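Non-structural protein 2 (Bluetongue virus, PDB 1UTY) binds single-stranded RNA through its N-terminal domain, the part in this structure, whose two copies embrace through arms at the domain's C-terminal end. Local coordinates at the interface of chains A and B. Numbering follows the deposited sequence. Chains: chain A/B, Non-structural protein 2.

The two chains are copies of the RNA-binding domain and reach each other through their C-terminal arms. Contacts 1 and 2 follow one arm, that of chain B, over the body of chain A; their C-alpha centres lie about 14 Å apart. Contact 3 is on the other arm, where chain A runs over chain B, its C-alpha centre about 49 Å from that of contact 1 and about 52 Å from that of contact 2. Strand 148-149 of each chain pairs with strand 102-110 of the other, in contacts 2 and 3. The two-fold exchange ties the two bodies together in the deposited assembly, and may do so in NS2 itself.

Contact 1: the interface of chains A and B. Residues chain A 15, 34, 49, 51, 57; chain B 144-145, 147.
The C-terminal arm of chain B crosses the body of chain A here, and its loop residues B:Leu144, B:Pro145 and B:Val147 meet the strands and loop of the partner. A:Tyr34, at the start of strand 34-39, makes the polar link. Its phenol OH donates a hydrogen bond of 2.6 Å to the backbone O of B:Pro145. The donor lies in the carbonyl plane, on a lone pair, with a C=O...O angle of 133°. The same carbonyl oxygen sits in plane at the edge of the tyrosine ring, on the CE2 side. This bond probably helps hold the hydroxyl end of the ring in place. The phenol oxygen also touches the arm's carbon atoms: OH of A:Tyr34 is 3.3 Å from CD of B:Pro145 and 3.4 Å from CB of B:Leu144. Apolar contacts flank the bond. CD2 of A:Leu15 meets CD2 of B:Leu144 at 3.8 Å, methyl to methyl, the two side chains crossing at a slant. With CG of A:Leu15 anti to the backbone N (chi1 173°) and chi2 at 62°, the CD2 methyl faces the arm. Further along, CG2 of B:Val147 packs against the CG-CD side of A:Pro51, 3.6 Å from CG, with the side chains at about a right angle. The patch pins the arm of one chain to the body of the other and so probably helps hold the two copies together.

Contact 2: the interface of chains A and B. Residues chain A 105-107, 116; chain B 149-150, 152, 157.
B:Ser150 and A:Thr106 touch where the arm of chain B lies along strand 102-110 of the orbivirus NS2 RNA-binding domain. CB of B:Ser150 rests 3.8 Å from CA of A:Thr106. OG of B:Ser150 makes weak hydrogen bonds of 3.3 Å to the backbone O of A:Thr106 and to the carboxylate OD1 of A:Asp116. Just before the serine, B:Arg149 pairs with A:Thr106 as an antiparallel beta bridge. The methyl CB of A:Ala105 lies 3.3 Å from the backbone O of B:Tyr152 and also faces CD2 of B:Leu157. The other branch of that leucine, CD1, comes to 3.8 Å from CB of A:Asp116. CG of B:Leu157 is anti to the backbone N (chi1 -162°), and its two methyls divide between the alanine and the aspartate. The B:Tyr152 ring passes the carboxylate of A:Asp116 on its CD2-CE2 side, with the planes 50° apart. The aliphatic part of A:Arg107 runs past the backbone O of B:Arg149, with CD at 3.7 Å. As outer support, NH1 of A:Arg107 forms a salt bridge of 3.2 Å with OD2 of A:Asp116 in the same chain. The carboxylate carbon lies in plane at the guanidinium edge. A bend at chi3 (84°) turns the arginine back toward the acid, and the salt bridge probably steadies the carboxylate beside the serine.

Contact 3: the interface of chains A and B. Residues chain A 146-148; chain B 50, 107-108, 114.
This is an intermolecular beta interface: strand 148-149 of chain A pairs antiparallel with strand 102-110 of chain B, adds a short edge strand to the partner's sheet and probably helps hold the two chains together. A:Met148 and B:Arg107 form the bridge pair, with two backbone hydrogen bonds between them. N of A:Met148 donates to O of B:Arg107 at 3.0 Å. In return, N of B:Arg107 donates to O of A:Met148 at 2.9 Å. The first donor lies in the plane of its acceptor carbonyl, while the second stands well above that plane and not on a lone pair. The second is nearly straight at the hydrogen (169°), the first more bent (154°). The added strand is thus gripped through main-chain atoms, a mode that depends little on the side chains at this pair. Side chains add packing beside it. CB of A:Met148 meets CB of B:Arg107 at 4.0 Å. A:Gly146 passes B:Asn50, whose CB is 3.6 Å from the glycine O and 3.9 Å from its CA, as the loop leads into strand 148-149. B:Met114, on strand 113-123, reaches over from beside strand 102-110. The chain of A:Met148 is folded back at its end (chi3 75°), and the side chains of the two methionines cross at about a right angle. They touch by their terminal methyls, CE of A:Met148 lying 4.0 Å from CE of B:Met114.

Contact 1: the interface of chains A and B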
loop_
_atom_site.group_PDB
_atom_site.type_symbol
_atom_site.label_atom_id
_atom_site.label_comp_id
_atom_site.label_asym_id
_atom_site.label_seq_id
_atom_site.Cartn_x
_atom_site.Cartn_y
_atom_site.Cartn_z
ATOM N N LEU A 15 13.089 -11.808 -4.511
ATOM C CA LEU A 15 14.059 -12.408 -3.622
ATOM C C LEU A 15 13.241 -13.180 -2.598
ATOM O O LEU A 15 12.545 -12.582 -1.758
ATOM C CB LEU A 15 14.915 -11.329 -2.953
ATOM C CG LEU A 15 15.879 -11.793 -1.843
ATOM C CD1 LEU A 15 16.925 -12.788 -2.370
ATOM C CD2 LEU A 15 16.568 -10.596 -1.145
ATOM N N TYR A 34 17.701 -14.350 -7.483
ATOM C CA TYR A 34 16.394 -13.770 -7.839
ATOM C C TYR A 34 15.600 -14.579 -8.840
ATOM O O TYR A 34 16.170 -15.336 -9.646
ATOM C CB TYR A 34 16.543 -12.349 -8.388
ATOM C CG TYR A 34 17.341 -11.458 -7.487
ATOM C CD1 TYR A 34 16.736 -10.776 -6.425
ATOM C CD2 TYR A 34 18.716 -11.297 -7.684
ATOM C CE1 TYR A 34 17.497 -9.948 -5.570
ATOM C CE2 TYR A 34 19.476 -10.483 -6.837
ATOM C CZ TYR A 34 18.863 -9.808 -5.792
ATOM O OH TYR A 34 19.632 -9.013 -4.969
ATOM N N LYS A 49 20.948 -13.397 -11.576
ATOM C CA LYS A 49 21.934 -13.112 -10.543
ATOM C C LYS A 49 21.659 -11.771 -9.874
ATOM O O LYS A 49 21.968 -11.582 -8.684
ATOM C CB LYS A 49 23.376 -13.169 -11.102
ATOM C CG LYS A 49 23.652 -12.341 -12.378
ATOM C CD LYS A 49 25.098 -12.517 -12.901
ATOM C CE LYS A 49 25.179 -13.467 -14.093
ATOM N NZ LYS A 49 26.600 -13.788 -14.551
ATOM N N PRO A 51 19.296 -7.699 -9.956
ATOM C CA PRO A 51 18.284 -6.778 -10.488
ATOM C C PRO A 51 18.887 -5.804 -11.507
ATOM O O PRO A 51 20.059 -5.468 -11.436
ATOM C CB PRO A 51 17.807 -6.020 -9.247
ATOM C CG PRO A 51 18.924 -6.104 -8.298
ATOM C CD PRO A 51 19.647 -7.398 -8.556
ATOM N N VAL A 57 13.154 -4.767 -6.476
ATOM C CA VAL A 57 13.491 -5.954 -5.715
ATOM C C VAL A 57 12.335 -6.189 -4.757
ATOM O O VAL A 57 12.035 -5.364 -3.897
ATOM C CB VAL A 57 14.828 -5.823 -4.948
ATOM C CG1 VAL A 57 15.028 -6.988 -3.997
ATOM C CG2 VAL A 57 15.994 -5.721 -5.915
ATOM N N LEU B 144 22.066 -6.981 -0.675
ATOM C CA LEU B 144 21.370 -7.717 -1.708
ATOM C C LEU B 144 22.371 -8.294 -2.680
ATOM O O LEU B 144 23.279 -7.593 -3.135
ATOM C CB LEU B 144 20.345 -6.819 -2.420
ATOM C CG LEU B 144 19.241 -6.204 -1.554
ATOM C CD1 LEU B 144 18.461 -5.167 -2.330
ATOM C CD2 LEU B 144 18.308 -7.272 -1.011
ATOM N N PRO B 145 22.212 -9.580 -2.977
ATOM C CA PRO B 145 23.113 -10.274 -3.911
ATOM C C PRO B 145 23.186 -9.530 -5.243
ATOM O O PRO B 145 22.160 -9.040 -5.727
ATOM C CB PRO B 145 22.459 -11.652 -4.077
ATOM C CG PRO B 145 21.651 -11.846 -2.830
ATOM C CD PRO B 145 21.162 -10.469 -2.443
ATOM N N VAL B 147 24.041 -6.636 -5.806
ATOM C CA VAL B 147 23.827 -5.200 -5.666
ATOM C C VAL B 147 25.015 -4.547 -4.952
ATOM O O VAL B 147 25.211 -4.739 -3.750
ATOM C CB VAL B 147 22.489 -4.887 -4.947
ATOM C CG1 VAL B 147 22.294 -3.405 -4.805
ATOM C CG2 VAL B 147 21.318 -5.485 -5.708
#

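Contact 2: the interface of chains A and B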
loop_
_atom_site.group_PDB
_atom_site.type_symbol
_atom_site.label_atom_id
_atom_site.label_comp_id
_atom_site.label_asym_id
_atom_site.label_seq_id
_atom_site.Cartn_x
_atom_site.Cartn_y
_atom_site.Cartn_z
ATOM N N ALA A 105 20.264 3.893 -4.433
ATOM C CA ALA A 105 21.358 4.181 -5.337
ATOM C C ALA A 105 22.331 3.000 -5.260
ATOM O O ALA A 105 22.867 2.687 -4.195
ATOM C CB ALA A 105 22.040 5.491 -4.950
ATOM N N THR A 106 22.526 2.322 -6.384
ATOM C CA THR A 106 23.382 1.145 -6.416
ATOM C C THR A 106 24.301 1.157 -7.620
ATOM O O THR A 106 24.281 2.090 -8.425
ATOM C CB THR A 106 22.551 -0.171 -6.440
ATOM O OG1 THR A 106 22.064 -0.417 -7.767
ATOM C CG2 THR A 106 21.298 -0.066 -5.615
ATOM N N ARG A 107 25.107 0.098 -7.710
ATOM C CA ARG A 107 25.765 -0.312 -8.940
ATOM C C ARG A 107 25.407 -1.763 -9.230
ATOM O O ARG A 107 25.427 -2.606 -8.331
ATOM C CB ARG A 107 27.273 -0.180 -8.815
ATOM C CG ARG A 107 27.817 1.121 -9.335
ATOM C CD ARG A 107 29.257 1.341 -8.975
ATOM N NE ARG A 107 30.159 0.678 -9.912
ATOM C CZ ARG A 107 30.468 1.144 -11.122
ATOM N NH1 ARG A 107 29.925 2.274 -11.566
ATOM N NH2 ARG A 107 31.319 0.475 -11.895
ATOM N N ASP A 116 25.983 2.531 -12.625
ATOM C CA ASP A 116 25.278 3.204 -11.546
ATOM C C ASP A 116 23.786 3.190 -11.850
ATOM O O ASP A 116 23.386 3.539 -12.956
ATOM C CB ASP A 116 25.766 4.637 -11.444
ATOM C CG ASP A 116 27.222 4.722 -11.069
ATOM O OD1 ASP A 116 27.521 4.594 -9.863
ATOM O OD2 ASP A 116 28.134 4.914 -11.903
ATOM N N ARG B 149 27.565 -1.143 -3.832
ATOM C CA ARG B 149 27.517 0.215 -3.285
ATOM C C ARG B 149 27.597 1.245 -4.407
ATOM O O ARG B 149 28.320 1.048 -5.393
ATOM C CB ARG B 149 28.743 0.425 -2.384
ATOM C CG ARG B 149 28.479 0.750 -0.913
ATOM C CD ARG B 149 29.766 0.911 -0.075
ATOM N NE ARG B 149 30.607 -0.288 -0.111
ATOM C CZ ARG B 149 31.888 -0.315 -0.492
ATOM N NH1 ARG B 149 32.509 0.802 -0.863
ATOM N NH2 ARG B 149 32.559 -1.463 -0.496
ATOM N N SER B 150 26.873 2.347 -4.247
ATOM C CA SER B 150 27.086 3.524 -5.089
ATOM C C SER B 150 27.776 4.647 -4.318
ATOM O O SER B 150 27.528 4.829 -3.120
ATOM C CB SER B 150 25.774 4.049 -5.674
ATOM O OG SER B 150 25.996 4.570 -6.979
ATOM N N TYR B 152 27.178 7.782 -5.228
ATOM C CA TYR B 152 26.222 8.883 -5.291
ATOM C C TYR B 152 24.994 8.612 -4.430
ATOM O O TYR B 152 24.601 7.458 -4.255
ATOM C CB TYR B 152 25.818 9.166 -6.749
ATOM C CG TYR B 152 26.987 9.293 -7.729
ATOM C CD1 TYR B 152 28.002 10.238 -7.531
ATOM C CD2 TYR B 152 27.071 8.471 -8.854
ATOM C CE1 TYR B 152 29.071 10.356 -8.427
ATOM C CE2 TYR B 152 28.133 8.580 -9.757
ATOM C CZ TYR B 152 29.131 9.522 -9.536
ATOM O OH TYR B 152 30.180 9.631 -10.420
ATOM N N LEU B 157 22.015 10.975 -8.121
ATOM C CA LEU B 157 22.036 9.975 -9.198
ATOM C C LEU B 157 21.053 10.294 -10.331
ATOM O O LEU B 157 21.349 10.051 -11.505
ATOM C CB LEU B 157 21.782 8.563 -8.641
ATOM C CG LEU B 157 22.168 7.342 -9.495
ATOM C CD1 LEU B 157 23.667 7.264 -9.729
ATOM C CD2 LEU B 157 21.665 6.053 -8.858
#

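Contact 3: the interface of chains A and B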
loop_
_atom_site.group_PDB
_atom_site.type_symbol
_atom_site.label_atom_id
_atom_site.label_comp_id
_atom_site.label_asym_id
_atom_site.label_seq_id
_atom_site.Cartn_x
_atom_site.Cartn_y
_atom_site.Cartn_z
ATOM N N GLY A 146 -22.340 4.462 13.863
ATOM C CA GLY A 146 -23.164 5.086 12.841
ATOM C C GLY A 146 -23.174 4.385 11.490
ATOM O O GLY A 146 -23.711 4.934 10.531
ATOM N N VAL A 147 -22.581 3.193 11.408
ATOM C CA VAL A 147 -22.564 2.407 10.172
ATOM C C VAL A 147 -23.469 1.180 10.314
ATOM O O VAL A 147 -23.146 0.224 11.017
ATOM C CB VAL A 147 -21.119 1.991 9.749
ATOM C CG1 VAL A 147 -21.130 1.213 8.457
ATOM C CG2 VAL A 147 -20.236 3.221 9.593
ATOM N N MET A 148 -24.623 1.240 9.662
ATOM C CA MET A 148 -25.596 0.154 9.706
ATOM C C MET A 148 -25.358 -0.804 8.545
ATOM O O MET A 148 -24.684 -0.455 7.569
ATOM C CB MET A 148 -27.022 0.707 9.656
ATOM C CG MET A 148 -27.745 0.731 11.004
ATOM S SD MET A 148 -26.920 1.732 12.274
ATOM C CE MET A 148 -27.300 3.421 11.724
ATOM N N ASN B 50 -21.002 9.856 11.972
ATOM C CA ASN B 50 -20.927 8.797 10.973
ATOM C C ASN B 50 -20.192 9.234 9.699
ATOM O O ASN B 50 -20.139 10.414 9.399
ATOM C CB ASN B 50 -22.328 8.227 10.651
ATOM C CG ASN B 50 -23.251 9.253 10.029
ATOM O OD1 ASN B 50 -23.930 9.992 10.738
ATOM N ND2 ASN B 50 -23.295 9.293 8.696
ATOM N N ARG B 107 -25.648 1.213 5.343
ATOM C CA ARG B 107 -26.641 2.275 5.439
ATOM C C ARG B 107 -26.093 3.360 6.344
ATOM O O ARG B 107 -25.596 3.082 7.436
ATOM C CB ARG B 107 -27.980 1.756 5.947
ATOM C CG ARG B 107 -28.876 1.299 4.819
ATOM C CD ARG B 107 -30.116 0.546 5.256
ATOM N NE ARG B 107 -31.198 1.427 5.710
ATOM C CZ ARG B 107 -31.860 2.299 4.947
ATOM N NH1 ARG B 107 -31.552 2.459 3.664
ATOM N NH2 ARG B 107 -32.842 3.018 5.475
ATOM N N VAL B 108 -26.206 4.596 5.867
ATOM C CA VAL B 108 -25.557 5.761 6.455
ATOM C C VAL B 108 -26.523 6.962 6.542
ATOM O O VAL B 108 -27.338 7.168 5.645
ATOM C CB VAL B 108 -24.311 6.101 5.603
ATOM C CG1 VAL B 108 -24.064 7.575 5.520
ATOM C CG2 VAL B 108 -23.098 5.362 6.128
ATOM N N MET B 114 -31.479 8.390 6.197
ATOM C CA MET B 114 -30.827 7.090 6.019
ATOM C C MET B 114 -30.716 6.754 4.540
ATOM O O MET B 114 -31.728 6.664 3.838
ATOM C CB MET B 114 -31.602 5.973 6.729
ATOM C CG MET B 114 -31.371 5.852 8.228
ATOM S SD MET B 114 -29.698 6.244 8.778
ATOM C CE MET B 114 -28.832 4.723 8.306
#